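Local atomic coordinates of 2,3-bisphosphoglycerate-independent phosphoglycerate mutase (Pyrococcus horikoshii, PDB entry 2ZKT), a protein that probably catalyses the interconversion of 2-phosphoglycerate and 3-phosphoglycerate in glycolysis without needing 2,3-bisphosphoglycerate, and binds metal ions. Residues 64-69 with 392-397; 48-53 with 358-363; 198-203 with 219-224; 77-82 with 97-102; 249-254 with 270-275. One frame throughout, in Å; residues are numbered along the deposited sequence.

Followed from the N terminus, the chain opens contact 2 at residues 48-53 and contact 1 at 64-69. Contact 4 closes a short loop from 77-82 to 97-102, contact 3 another from 198-203 to 219-224, and contact 5 a third from 249-254 to 270-275; these three lie in series. Only then does 358-363 complete contact 2 and 392-397 complete contact 1, so the two long closures cross and both enclose the other three. Contacts 1 and 2 tie N-terminal and C-terminal portions of the chain together at the large mixed sheet, contact 5 joins loops beside that sheet, and contacts 4 and 3 share the antiparallel sheet with strands 96-103 and 222-229.

Contact 1 of 5, residues 64-69 with 392-397; sequences HLSIFG and RGHDIV
The CG2 methyl of V397 overlaps the end of helix 60-67, coming within 3.1 Å of I67 O and also touching F68 O. With CG1 anti to the backbone N (chi1 167°), CG2 is left beside that N, on the side of the helix end. A branched, purely apolar residue fits against these peptides, and G69 makes room for it: G69 ends the helix in a Schellman motif, with positive phi, where a CB would press on the carbonyl oxygen of F68 and sit 3.7 Å from V397 CB. G393 is small for a similar reason, since a CB there would clash with S66 OG, which is held by a hydrogen bond to P51 O. Next to it, H394 CA approaches S66 O at 3.0 Å in a CA-H...O contact. The imidazole of H394 turns one face to R392 CB, which stands 3.6 Å above the plane and toward the rim. I67 and I396 run side by side in the same direction, their CD1 atoms 4.0 Å apart, a fit for two branched, purely apolar side chains, which also lie on Q49 of strand 45-50. A water bridges the two segments: it is hydrogen-bonded to I67 O at 2.6 Å and to G393 O at 2.7 Å, and it accepts from V397 N at 2.9 Å. The chemistry thus implies that the end of one helix and the approach to helix 396-403 are joined by apolar packing and one shared water, which satisfies backbone atoms that the two segments do not pair directly.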
# COMPACT_ATOMS: atom_id res chain seq x y z
N HIS B 64 15.63 17.77 11.12
CA HIS B 64 14.57 18.05 12.08
C HIS B 64 14.60 19.51 12.58
O HIS B 64 13.58 20.09 12.93
CB HIS B 64 14.68 17.07 13.26
CG HIS B 64 13.92 15.80 12.96
ND1 HIS B 64 14.52 14.65 12.52
CD2 HIS B 64 12.54 15.56 13.07
CE1 HIS B 64 13.52 13.75 12.39
NE2 HIS B 64 12.32 14.26 12.71
N LEU B 65 15.81 20.11 12.65
CA LEU B 65 15.84 21.53 12.97
C LEU B 65 15.06 22.30 11.91
O LEU B 65 14.36 23.27 12.16
CB LEU B 65 17.30 22.04 12.96
CG LEU B 65 18.10 21.78 14.25
CD1 LEU B 65 19.59 22.03 14.05
CD2 LEU B 65 17.69 22.66 15.43
N SER B 66 15.24 21.82 10.66
CA SER B 66 14.55 22.41 9.52
C SER B 66 13.03 22.20 9.62
O SER B 66 12.25 23.14 9.49
CB SER B 66 15.11 21.76 8.24
OG SER B 66 14.50 22.36 7.10
N ILE B 67 12.62 20.96 9.85
CA ILE B 67 11.20 20.61 9.98
C ILE B 67 10.53 21.42 11.09
O ILE B 67 9.35 21.79 10.97
CB ILE B 67 11.04 19.10 10.28
CG1 ILE B 67 11.53 18.27 9.08
CG2 ILE B 67 9.59 18.78 10.62
CD1 ILE B 67 10.75 18.47 7.78
N PHE B 68 11.25 21.70 12.18
CA PHE B 68 10.67 22.47 13.29
C PHE B 68 10.57 23.97 13.00
O PHE B 68 10.03 24.73 13.82
CB PHE B 68 11.46 22.25 14.60
CG PHE B 68 11.31 20.86 15.17
CD1 PHE B 68 10.04 20.30 15.34
CD2 PHE B 68 12.43 20.10 15.51
CE1 PHE B 68 9.89 19.00 15.85
CE2 PHE B 68 12.31 18.81 16.02
CZ PHE B 68 11.03 18.25 16.19
N GLY B 69 11.09 24.39 11.84
CA GLY B 69 11.02 25.79 11.44
C GLY B 69 12.30 26.62 11.48
O GLY B 69 12.26 27.84 11.32
N ARG B 392 10.77 24.68 1.20
CA ARG B 392 11.84 24.24 2.10
C ARG B 392 11.19 23.61 3.34
O ARG B 392 10.04 23.92 3.69
CB ARG B 392 12.73 25.42 2.55
CG ARG B 392 13.65 26.01 1.48
CD ARG B 392 14.67 25.00 0.96
NE ARG B 392 15.22 25.41 -0.34
CZ ARG B 392 16.23 26.26 -0.50
NH1 ARG B 392 16.84 26.78 0.57
NH2 ARG B 392 16.62 26.61 -1.72
N GLY B 393 11.95 22.74 4.00
CA GLY B 393 11.45 22.08 5.19
C GLY B 393 11.07 23.07 6.27
O GLY B 393 10.11 22.84 7.00
N HIS B 394 11.81 24.19 6.38
CA HIS B 394 11.49 25.18 7.41
C HIS B 394 10.32 26.11 7.04
O HIS B 394 10.00 27.07 7.73
CB HIS B 394 12.76 25.99 7.81
CG HIS B 394 13.49 26.60 6.61
ND1 HIS B 394 12.98 27.60 5.85
CD2 HIS B 394 14.75 26.25 6.10
CE1 HIS B 394 13.91 27.86 4.91
NE2 HIS B 394 14.98 27.06 5.03
N ASP B 395 9.68 25.82 5.88
CA ASP B 395 8.45 26.53 5.51
C ASP B 395 7.19 25.87 6.10
O ASP B 395 6.12 26.45 6.16
CB ASP B 395 8.35 26.54 3.98
CG ASP B 395 9.39 27.51 3.42
OD1 ASP B 395 9.49 28.62 3.95
OD2 ASP B 395 10.09 27.15 2.47
N ILE B 396 7.37 24.58 6.49
CA ILE B 396 6.21 23.76 6.86
C ILE B 396 5.51 24.25 8.13
O ILE B 396 4.29 24.37 8.20
CB ILE B 396 6.71 22.32 7.08
CG1 ILE B 396 7.19 21.72 5.76
CG2 ILE B 396 5.56 21.43 7.60
CD1 ILE B 396 7.70 20.28 5.93
N VAL B 397 6.25 24.56 9.20
CA VAL B 397 5.63 25.02 10.43
C VAL B 397 4.92 26.36 10.22
O VAL B 397 3.76 26.53 10.62
CB VAL B 397 6.68 25.10 11.58
CG1 VAL B 397 6.12 25.89 12.77
CG2 VAL B 397 7.07 23.68 12.02
O HOH W 1 9.06 23.75 9.35

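Contact 2 of 5, residues 48-53 with 358-363; sequences QQDPIK and GDPVPL
Q49 and V361 face each other as an antiparallel hydrogen-bonded pair and, with P360, have the most surface buried here. Q49 N donates to V361 O at 3.0 Å (N-H...O 157°), and V361 N returns the bond to Q49 O at 2.8 Å (163°). Their side chains lie side by side, pointing the same way. The glutamine bends at CG, with chi2 at 93° placing CD, and its NE2 comes to rest 3.8 Å from V361 CB, while Q49 CG lies 3.7 Å from V361 O. A beta-branched valine suits the extended strand, and T344 of strand 339-344 touches both side chains. P360 sits one step earlier, between the carboxylate of D50 and the amide of Q48: its CB is 3.4 Å from D50 OD1 and its CG 3.6 Å from Q48 OE1. Both of these side chains run alongside the ring in its own direction. The carboxylate of D50 is held outside the contact, OD2 in a salt bridge to R390 NE and OD1 by a hydrogen bond of its own, so neither oxygen depends on the proline. Further along, Q48 and P362 form a non-hydrogen-bonded pair, in which a proline without an N-H costs the Q48 strand nothing; P362 O instead accepts from T344 OG1. The CA of Q48 adds a CA-H...O contact to V361 O at 3.5 Å. Two backbone hydrogen bonds therefore fix the register of strands 45-50 and 361-366, while the ring of P360 and the aliphatic parts of Q48 and Q49 pack over the pairing; D50 finds its charge partner in R390.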
# COMPACT_ATOMS: atom_id res chain seq x y z
N GLN B 48 6.34 19.24 -2.31
CA GLN B 48 7.63 18.58 -2.16
C GLN B 48 8.46 19.51 -1.30
O GLN B 48 8.44 20.74 -1.49
CB GLN B 48 8.37 18.43 -3.49
CG GLN B 48 7.59 17.82 -4.62
CD GLN B 48 8.46 17.62 -5.86
OE1 GLN B 48 9.20 16.64 -5.95
NE2 GLN B 48 8.37 18.55 -6.81
N GLN B 49 9.20 18.96 -0.34
CA GLN B 49 10.03 19.82 0.49
C GLN B 49 11.47 19.37 0.51
O GLN B 49 11.75 18.16 0.55
CB GLN B 49 9.49 19.89 1.94
CG GLN B 49 9.54 18.57 2.70
CD GLN B 49 10.81 18.41 3.54
OE1 GLN B 49 11.76 19.19 3.44
NE2 GLN B 49 10.83 17.36 4.35
N ASP B 50 12.37 20.34 0.45
CA ASP B 50 13.80 20.08 0.52
C ASP B 50 14.15 20.41 1.97
O ASP B 50 14.00 21.55 2.41
CB ASP B 50 14.57 20.99 -0.43
CG ASP B 50 14.36 20.64 -1.89
OD1 ASP B 50 14.61 19.46 -2.27
OD2 ASP B 50 13.95 21.54 -2.67
N PRO B 51 14.57 19.39 2.75
CA PRO B 51 14.93 19.66 4.15
C PRO B 51 15.94 20.83 4.20
O PRO B 51 15.78 21.78 4.95
CB PRO B 51 15.58 18.35 4.61
CG PRO B 51 14.86 17.30 3.77
CD PRO B 51 14.73 17.96 2.40
N ILE B 52 16.97 20.75 3.36
CA ILE B 52 17.98 21.81 3.33
C ILE B 52 17.93 22.63 2.04
O ILE B 52 17.75 23.84 2.07
CB ILE B 52 19.39 21.19 3.53
CG1 ILE B 52 19.44 20.48 4.89
CG2 ILE B 52 20.47 22.28 3.46
CD1 ILE B 52 20.76 19.81 5.20
N LYS B 53 18.08 21.95 0.91
CA LYS B 53 18.05 22.60 -0.40
C LYS B 53 18.13 21.51 -1.47
O LYS B 53 18.51 20.37 -1.18
CB LYS B 53 19.21 23.59 -0.54
CG LYS B 53 20.61 22.99 -0.35
CD LYS B 53 21.71 24.04 -0.60
CE LYS B 53 23.11 23.44 -0.40
NZ LYS B 53 24.22 24.35 -0.79
N GLY B 358 19.43 13.53 -1.37
CA GLY B 358 19.00 14.91 -1.42
C GLY B 358 17.65 15.06 -2.10
O GLY B 358 17.13 16.18 -2.20
N ASP B 359 17.08 13.95 -2.56
CA ASP B 359 15.76 13.97 -3.21
C ASP B 359 14.73 14.64 -2.28
O ASP B 359 14.67 14.33 -1.10
CB ASP B 359 15.29 12.54 -3.54
CG ASP B 359 16.26 11.80 -4.45
OD1 ASP B 359 16.36 12.18 -5.64
OD2 ASP B 359 16.91 10.85 -3.97
N PRO B 360 13.92 15.57 -2.82
CA PRO B 360 12.90 16.27 -2.02
C PRO B 360 11.94 15.23 -1.43
O PRO B 360 11.91 14.10 -1.90
CB PRO B 360 12.23 17.21 -3.04
CG PRO B 360 12.41 16.47 -4.36
CD PRO B 360 13.84 15.96 -4.25
N VAL B 361 11.17 15.61 -0.43
CA VAL B 361 10.28 14.67 0.22
C VAL B 361 8.80 15.01 0.06
O VAL B 361 8.40 16.17 0.19
CB VAL B 361 10.60 14.58 1.74
CG1 VAL B 361 9.78 13.48 2.40
CG2 VAL B 361 12.09 14.33 1.94
N PRO B 362 7.97 13.99 -0.22
CA PRO B 362 6.54 14.27 -0.39
C PRO B 362 5.97 14.84 0.90
O PRO B 362 6.35 14.43 2.00
CB PRO B 362 5.95 12.89 -0.77
CG PRO B 362 6.92 11.93 -0.13
CD PRO B 362 8.26 12.56 -0.40
N LEU B 363 5.06 15.81 0.74
CA LEU B 363 4.44 16.49 1.87
C LEU B 363 2.94 16.66 1.63
O LEU B 363 2.51 16.96 0.52
CB LEU B 363 5.07 17.89 2.02
CG LEU B 363 4.34 18.94 2.90
CD1 LEU B 363 4.20 18.40 4.33
CD2 LEU B 363 5.11 20.26 2.90

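Contact 3 of 5, residues 198-203 with 219-224; sequences KAQEVL and IANYLL
L203 and L223 supply most of the apolar contact: L203 CD1 lies 3.9 Å from L223 CG, and a turn earlier A199 CB meets L223 CD1 at 3.8 Å. Alanine suits that site because the helix approaches the strand closely there: the axes of the short helix and strand segments pass 7.9 Å apart, with their N-to-C directions 134° apart. A second group consists of carbon against carbonyl oxygen. L203 CD2 rests 3.5 Å from A220 O, and Q200 CG, anti to the backbone N (chi1 -164°), stands 3.2 Å from N221 O. From there the glutamine chain extends to place OE1 3.5 Å from Y222 CD1, with amide and ring planes 47° apart. Polar atoms are served from outside the two segments: N221 OD1 accepts from L105 N, and N209 ND2 donates to the backbone L203 O and A220 O. An alanine in place of L203 would remove CG and both methyls, and would probably open a gap between L223 and A220 O. Backbone shape prepares these contacts, since A220 is the centre of an inverse gamma turn and N221 with Y222 forms a classic beta bulge facing A103. The helix 186-203 thus packs against the start of strand 222-229, an outer strand of the antiparallel sheet, where L223 also reaches V100 and F102 of strand 96-103 and N209 of helix 207-214 closes the corner.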
# COMPACT_ATOMS: atom_id res chain seq x y z
N LYS B 198 43.16 7.16 29.02
CA LYS B 198 42.69 6.78 30.35
C LYS B 198 41.54 5.78 30.27
O LYS B 198 41.49 4.78 30.99
CB LYS B 198 42.24 8.05 31.07
CG LYS B 198 43.30 8.56 32.06
CD LYS B 198 42.88 9.88 32.72
CE LYS B 198 44.09 10.80 33.00
NZ LYS B 198 43.88 11.51 34.26
N ALA B 199 40.56 6.09 29.40
CA ALA B 199 39.42 5.20 29.21
C ALA B 199 39.87 3.77 28.88
O ALA B 199 39.34 2.78 29.38
CB ALA B 199 38.56 5.75 28.07
N GLN B 200 40.87 3.69 27.98
CA GLN B 200 41.37 2.38 27.55
C GLN B 200 41.79 1.50 28.74
O GLN B 200 41.56 0.30 28.77
CB GLN B 200 42.56 2.60 26.62
CG GLN B 200 42.92 1.35 25.81
CD GLN B 200 44.07 1.66 24.88
OE1 GLN B 200 43.96 1.64 23.66
NE2 GLN B 200 45.22 1.94 25.52
N GLU B 201 42.48 2.13 29.71
CA GLU B 201 42.94 1.43 30.91
C GLU B 201 41.76 0.83 31.68
O GLU B 201 41.77 -0.34 32.07
CB GLU B 201 43.68 2.43 31.80
CG GLU B 201 45.03 2.86 31.20
CD GLU B 201 45.74 3.78 32.17
OE1 GLU B 201 45.44 3.72 33.36
OE2 GLU B 201 46.60 4.54 31.73
N VAL B 202 40.76 1.70 31.93
CA VAL B 202 39.54 1.22 32.59
C VAL B 202 38.88 0.07 31.82
O VAL B 202 38.51 -0.96 32.37
CB VAL B 202 38.57 2.40 32.70
CG1 VAL B 202 37.35 2.00 33.53
CG2 VAL B 202 39.26 3.58 33.37
N LEU B 203 38.70 0.29 30.49
CA LEU B 203 38.11 -0.60 29.49
C LEU B 203 38.85 -1.94 29.40
O LEU B 203 38.27 -3.02 29.50
CB LEU B 203 38.13 0.12 28.14
CG LEU B 203 36.95 1.08 27.98
CD1 LEU B 203 36.98 1.83 26.64
CD2 LEU B 203 35.60 0.37 28.04
N ILE B 219 37.37 -7.39 21.90
CA ILE B 219 37.10 -6.57 23.08
C ILE B 219 36.81 -5.09 22.83
O ILE B 219 37.41 -4.46 21.95
CB ILE B 219 38.28 -6.65 24.09
CG1 ILE B 219 39.57 -6.11 23.43
CG2 ILE B 219 38.46 -8.09 24.57
CD1 ILE B 219 40.78 -6.08 24.37
N ALA B 220 35.86 -4.55 23.61
CA ALA B 220 35.49 -3.14 23.53
C ALA B 220 36.50 -2.39 24.40
O ALA B 220 36.19 -2.04 25.54
CB ALA B 220 34.07 -2.93 24.08
N ASN B 221 37.70 -2.16 23.88
CA ASN B 221 38.74 -1.49 24.66
C ASN B 221 39.10 -0.10 24.15
O ASN B 221 39.96 0.59 24.73
CB ASN B 221 40.01 -2.36 24.71
CG ASN B 221 40.77 -2.38 23.38
OD1 ASN B 221 40.16 -2.52 22.31
ND2 ASN B 221 42.10 -2.25 23.45
N TYR B 222 38.47 0.33 23.06
CA TYR B 222 38.76 1.66 22.54
C TYR B 222 37.50 2.51 22.38
O TYR B 222 36.38 1.99 22.25
CB TYR B 222 39.51 1.58 21.21
CG TYR B 222 40.34 2.83 20.96
CD1 TYR B 222 41.37 3.19 21.84
CD2 TYR B 222 40.10 3.65 19.86
CE1 TYR B 222 42.13 4.34 21.64
CE2 TYR B 222 40.86 4.81 19.64
CZ TYR B 222 41.87 5.14 20.53
OH TYR B 222 42.63 6.28 20.32
N LEU B 223 37.70 3.83 22.39
CA LEU B 223 36.59 4.76 22.28
C LEU B 223 36.66 5.64 21.03
O LEU B 223 37.61 6.40 20.86
CB LEU B 223 36.58 5.65 23.54
CG LEU B 223 35.92 5.10 24.81
CD1 LEU B 223 35.56 6.22 25.77
CD2 LEU B 223 34.69 4.28 24.42
N LEU B 224 35.67 5.52 20.14
CA LEU B 224 35.64 6.38 18.94
C LEU B 224 34.66 7.52 19.26
O LEU B 224 33.46 7.30 19.42
CB LEU B 224 35.18 5.60 17.69
CG LEU B 224 36.19 4.56 17.16
CD1 LEU B 224 35.70 4.04 15.81
CD2 LEU B 224 37.58 5.18 17.02

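Contact 4 of 5, residues 77-82 with 97-102; sequences RGRGFF and AFRVNF
A97 opens the contact by touching G80 twice. Its O lies 3.2 Å from G80 CA in a nearly straight CA-H...O contact (171° at the hydrogen), and its CB is 3.3 Å from G80 C and 3.4 Å from F81 N. Any side chain on G80 would run into A97 O, so glycine is the residue that lets the two backbones come so near. F98 follows with its N 3.9 Å from G80 CA; it directs its CB away, and its side chain packs on I225 and A228 of strand 222-229. R99 turns back: its NE sits over one face of the R79 guanidinium, 3.3 Å above the plane and toward the rim, with the two planes 46° apart. R79 reaches it by an extended chain, and its NE is engaged by a salt bridge to E83, which probably eases the crowding of like charges. An alanine in place of R79 would probably leave E83 without its charged mate and the R99 guanidinium freer to turn. G80 thus lets helix 80-86 lie directly against strand 96-103 of the antiparallel sheet, with the side chain of R79 about 9 Å from a bound zinc ion.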
# COMPACT_ATOMS: atom_id res chain seq x y z
N ARG B 77 24.88 23.41 15.37
CA ARG B 77 26.18 23.52 16.01
C ARG B 77 26.69 22.13 16.40
O ARG B 77 27.33 21.96 17.45
CB ARG B 77 26.09 24.45 17.23
CG ARG B 77 25.94 25.95 16.90
CD ARG B 77 27.21 26.52 16.30
NE ARG B 77 27.16 27.97 16.09
CZ ARG B 77 26.45 28.59 15.14
NH1 ARG B 77 25.71 27.89 14.28
NH2 ARG B 77 26.49 29.91 15.04
N GLY B 78 26.39 21.13 15.56
CA GLY B 78 26.85 19.77 15.84
C GLY B 78 25.75 18.83 16.31
O GLY B 78 24.63 19.26 16.61
N ARG B 79 26.09 17.53 16.39
CA ARG B 79 25.14 16.49 16.81
C ARG B 79 25.14 16.10 18.30
O ARG B 79 24.08 15.96 18.91
CB ARG B 79 25.40 15.22 15.98
CG ARG B 79 24.59 14.02 16.44
CD ARG B 79 24.75 12.81 15.51
NE ARG B 79 23.91 11.69 15.95
CZ ARG B 79 23.74 10.55 15.28
NH1 ARG B 79 24.36 10.36 14.12
NH2 ARG B 79 22.96 9.59 15.78
N GLY B 80 26.35 15.91 18.85
CA GLY B 80 26.50 15.50 20.24
C GLY B 80 25.47 15.98 21.26
O GLY B 80 24.86 15.16 21.96
N PHE B 81 25.29 17.29 21.36
CA PHE B 81 24.35 17.87 22.32
C PHE B 81 22.93 17.29 22.23
O PHE B 81 22.27 17.08 23.25
CB PHE B 81 24.29 19.40 22.16
CG PHE B 81 23.74 20.12 23.36
CD1 PHE B 81 22.36 20.24 23.56
CD2 PHE B 81 24.61 20.70 24.30
CE1 PHE B 81 21.85 20.92 24.67
CE2 PHE B 81 24.11 21.39 25.42
CZ PHE B 81 22.73 21.50 25.60
N PHE B 82 22.46 17.06 21.00
CA PHE B 82 21.12 16.50 20.79
C PHE B 82 21.06 15.06 21.32
O PHE B 82 20.08 14.65 21.95
CB PHE B 82 20.75 16.50 19.29
CG PHE B 82 20.69 17.87 18.66
CD1 PHE B 82 19.83 18.85 19.16
CD2 PHE B 82 21.48 18.17 17.54
CE1 PHE B 82 19.75 20.11 18.56
CE2 PHE B 82 21.41 19.43 16.93
CZ PHE B 82 20.54 20.40 17.45
N ALA B 97 29.01 17.99 23.87
CA ALA B 97 28.68 16.57 23.87
C ALA B 97 29.14 15.84 22.61
O ALA B 97 29.30 16.46 21.55
CB ALA B 97 27.18 16.39 24.05
N PHE B 98 29.35 14.53 22.72
CA PHE B 98 29.82 13.72 21.60
C PHE B 98 29.09 12.38 21.54
O PHE B 98 28.59 11.88 22.55
CB PHE B 98 31.31 13.40 21.76
CG PHE B 98 32.18 14.59 22.01
CD1 PHE B 98 32.27 15.16 23.28
CD2 PHE B 98 32.96 15.13 20.97
CE1 PHE B 98 33.13 16.24 23.53
CE2 PHE B 98 33.82 16.21 21.20
CZ PHE B 98 33.91 16.77 22.49
N ARG B 99 29.05 11.80 20.34
CA ARG B 99 28.46 10.47 20.16
C ARG B 99 29.70 9.55 20.26
O ARG B 99 30.76 9.84 19.68
CB ARG B 99 27.77 10.35 18.79
CG ARG B 99 28.68 10.62 17.59
CD ARG B 99 27.85 10.84 16.32
NE ARG B 99 27.11 9.64 15.91
CZ ARG B 99 27.67 8.56 15.36
NH1 ARG B 99 28.98 8.53 15.15
NH2 ARG B 99 26.92 7.52 15.02
N VAL B 100 29.57 8.47 21.02
CA VAL B 100 30.70 7.55 21.21
C VAL B 100 30.42 6.10 20.81
O VAL B 100 29.36 5.53 21.14
CB VAL B 100 31.14 7.53 22.70
CG1 VAL B 100 32.43 6.72 22.84
CG2 VAL B 100 31.32 8.97 23.23
N ASN B 101 31.39 5.49 20.11
CA ASN B 101 31.27 4.09 19.70
C ASN B 101 32.38 3.30 20.39
O ASN B 101 33.55 3.71 20.35
CB ASN B 101 31.45 3.94 18.18
CG ASN B 101 30.35 4.63 17.38
OD1 ASN B 101 30.32 5.86 17.27
ND2 ASN B 101 29.44 3.84 16.82
N PHE B 102 32.02 2.19 21.04
CA PHE B 102 33.03 1.34 21.68
C PHE B 102 33.68 0.61 20.50
O PHE B 102 32.98 0.11 19.61
CB PHE B 102 32.39 0.32 22.63
CG PHE B 102 31.91 0.91 23.92
CD1 PHE B 102 32.81 1.45 24.83
CD2 PHE B 102 30.55 0.95 24.21
CE1 PHE B 102 32.37 2.02 26.03
CE2 PHE B 102 30.09 1.53 25.40
CZ PHE B 102 31.01 2.06 26.31

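Contact 5 of 5, residues 249-254 with 270-275; sequences VIAVAL and EGATGE
A251 and G274 bring the backbones together, their CA atoms 5.1 Å apart, though neither segment is regular here. Residues 249-254 leave strand 246-249 and turn into helix 253-261, with V252 at the N-cap position, while 270-275 is loop. G274 has positive phi (75°), which favours glycine, and a CB on it would press to 3.0 Å from V252 CG2. The side chains are correspondingly small. A251 CB points at the loop and lies 3.5 Å from G274 N and 3.7 Å from T273 C, over the peptide between them, and it meets A272 CB at 4.1 Å. The single methyl of alanine suits a place this close to a peptide. V252 adds a looser touch, CG2 to G274 CA at 4.2 Å. T273 directs its CB away from this contact, and its OG1 is hydrogen-bonded to T278 OG1. Beyond the loop, A272 also touches K283 of helix 280-291. Strands 246-249 and 265-267 are parallel neighbours joined by helix 253-261, a beta-alpha-beta crossover, and this contact packs two loops that follow their C-terminal ends. The side chain of V252 lies about 8 Å from a bound zinc ion, consistent with the metal-binding rim of the alkaline phosphatase-like fold.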
# COMPACT_ATOMS: atom_id res chain seq x y z
N VAL B 249 5.68 12.83 20.41
CA VAL B 249 5.72 11.39 20.66
C VAL B 249 6.94 10.90 19.89
O VAL B 249 6.92 10.80 18.66
CB VAL B 249 4.45 10.69 20.12
CG1 VAL B 249 4.57 9.19 20.28
CG2 VAL B 249 3.23 11.22 20.84
N ILE B 250 8.02 10.61 20.61
CA ILE B 250 9.26 10.20 19.95
C ILE B 250 9.98 9.07 20.68
O ILE B 250 9.94 9.00 21.91
CB ILE B 250 10.20 11.40 19.85
CG1 ILE B 250 9.41 12.64 19.38
CG2 ILE B 250 11.38 11.08 18.93
CD1 ILE B 250 10.18 13.93 19.46
N ALA B 251 10.67 8.21 19.92
CA ALA B 251 11.41 7.11 20.52
C ALA B 251 12.93 7.28 20.31
O ALA B 251 13.70 7.23 21.28
CB ALA B 251 10.94 5.76 19.93
N VAL B 252 13.35 7.48 19.07
CA VAL B 252 14.78 7.64 18.77
C VAL B 252 15.40 8.79 19.56
O VAL B 252 14.87 9.91 19.60
CB VAL B 252 15.02 7.89 17.27
CG1 VAL B 252 16.50 7.72 16.94
CG2 VAL B 252 14.18 6.92 16.46
N ALA B 253 16.55 8.50 20.19
CA ALA B 253 17.27 9.46 21.01
C ALA B 253 17.59 10.80 20.33
O ALA B 253 17.24 11.87 20.85
CB ALA B 253 18.57 8.82 21.51
N LEU B 254 18.26 10.74 19.18
CA LEU B 254 18.65 11.95 18.46
C LEU B 254 17.50 12.91 18.15
O LEU B 254 17.67 14.13 18.24
CB LEU B 254 19.38 11.57 17.16
CG LEU B 254 19.96 12.74 16.36
CD1 LEU B 254 20.84 13.60 17.26
CD2 LEU B 254 20.74 12.21 15.17
N GLU B 270 4.64 3.48 26.16
CA GLU B 270 5.02 2.08 26.33
C GLU B 270 4.97 1.34 24.99
O GLU B 270 3.94 1.33 24.32
CB GLU B 270 4.05 1.40 27.32
CG GLU B 270 4.08 1.97 28.74
CD GLU B 270 5.39 1.67 29.46
OE1 GLU B 270 5.75 0.48 29.58
OE2 GLU B 270 6.05 2.63 29.92
N GLY B 271 6.10 0.74 24.61
CA GLY B 271 6.14 -0.00 23.35
C GLY B 271 6.90 0.66 22.21
O GLY B 271 7.35 -0.02 21.27
N ALA B 272 7.05 1.99 22.27
CA ALA B 272 7.75 2.74 21.23
C ALA B 272 9.27 2.58 21.38
O ALA B 272 9.87 3.08 22.33
CB ALA B 272 7.36 4.23 21.30
N THR B 273 9.88 1.88 20.42
CA THR B 273 11.33 1.61 20.46
C THR B 273 12.12 2.26 19.31
O THR B 273 13.35 2.27 19.29
CB THR B 273 11.58 0.09 20.44
OG1 THR B 273 11.08 -0.46 19.21
CG2 THR B 273 10.88 -0.59 21.63
N GLY B 274 11.38 2.75 18.30
CA GLY B 274 12.06 3.32 17.13
C GLY B 274 12.66 2.23 16.24
O GLY B 274 13.55 2.45 15.42
N GLU B 275 12.17 0.99 16.46
CA GLU B 275 12.62 -0.15 15.66
C GLU B 275 11.42 -0.92 15.10
O GLU B 275 10.28 -0.70 15.48
CB GLU B 275 13.47 -1.06 16.55
CG GLU B 275 14.72 -0.37 17.09
CD GLU B 275 15.62 -1.38 17.79
OE1 GLU B 275 15.19 -2.00 18.75
OE2 GLU B 275 16.79 -1.48 17.40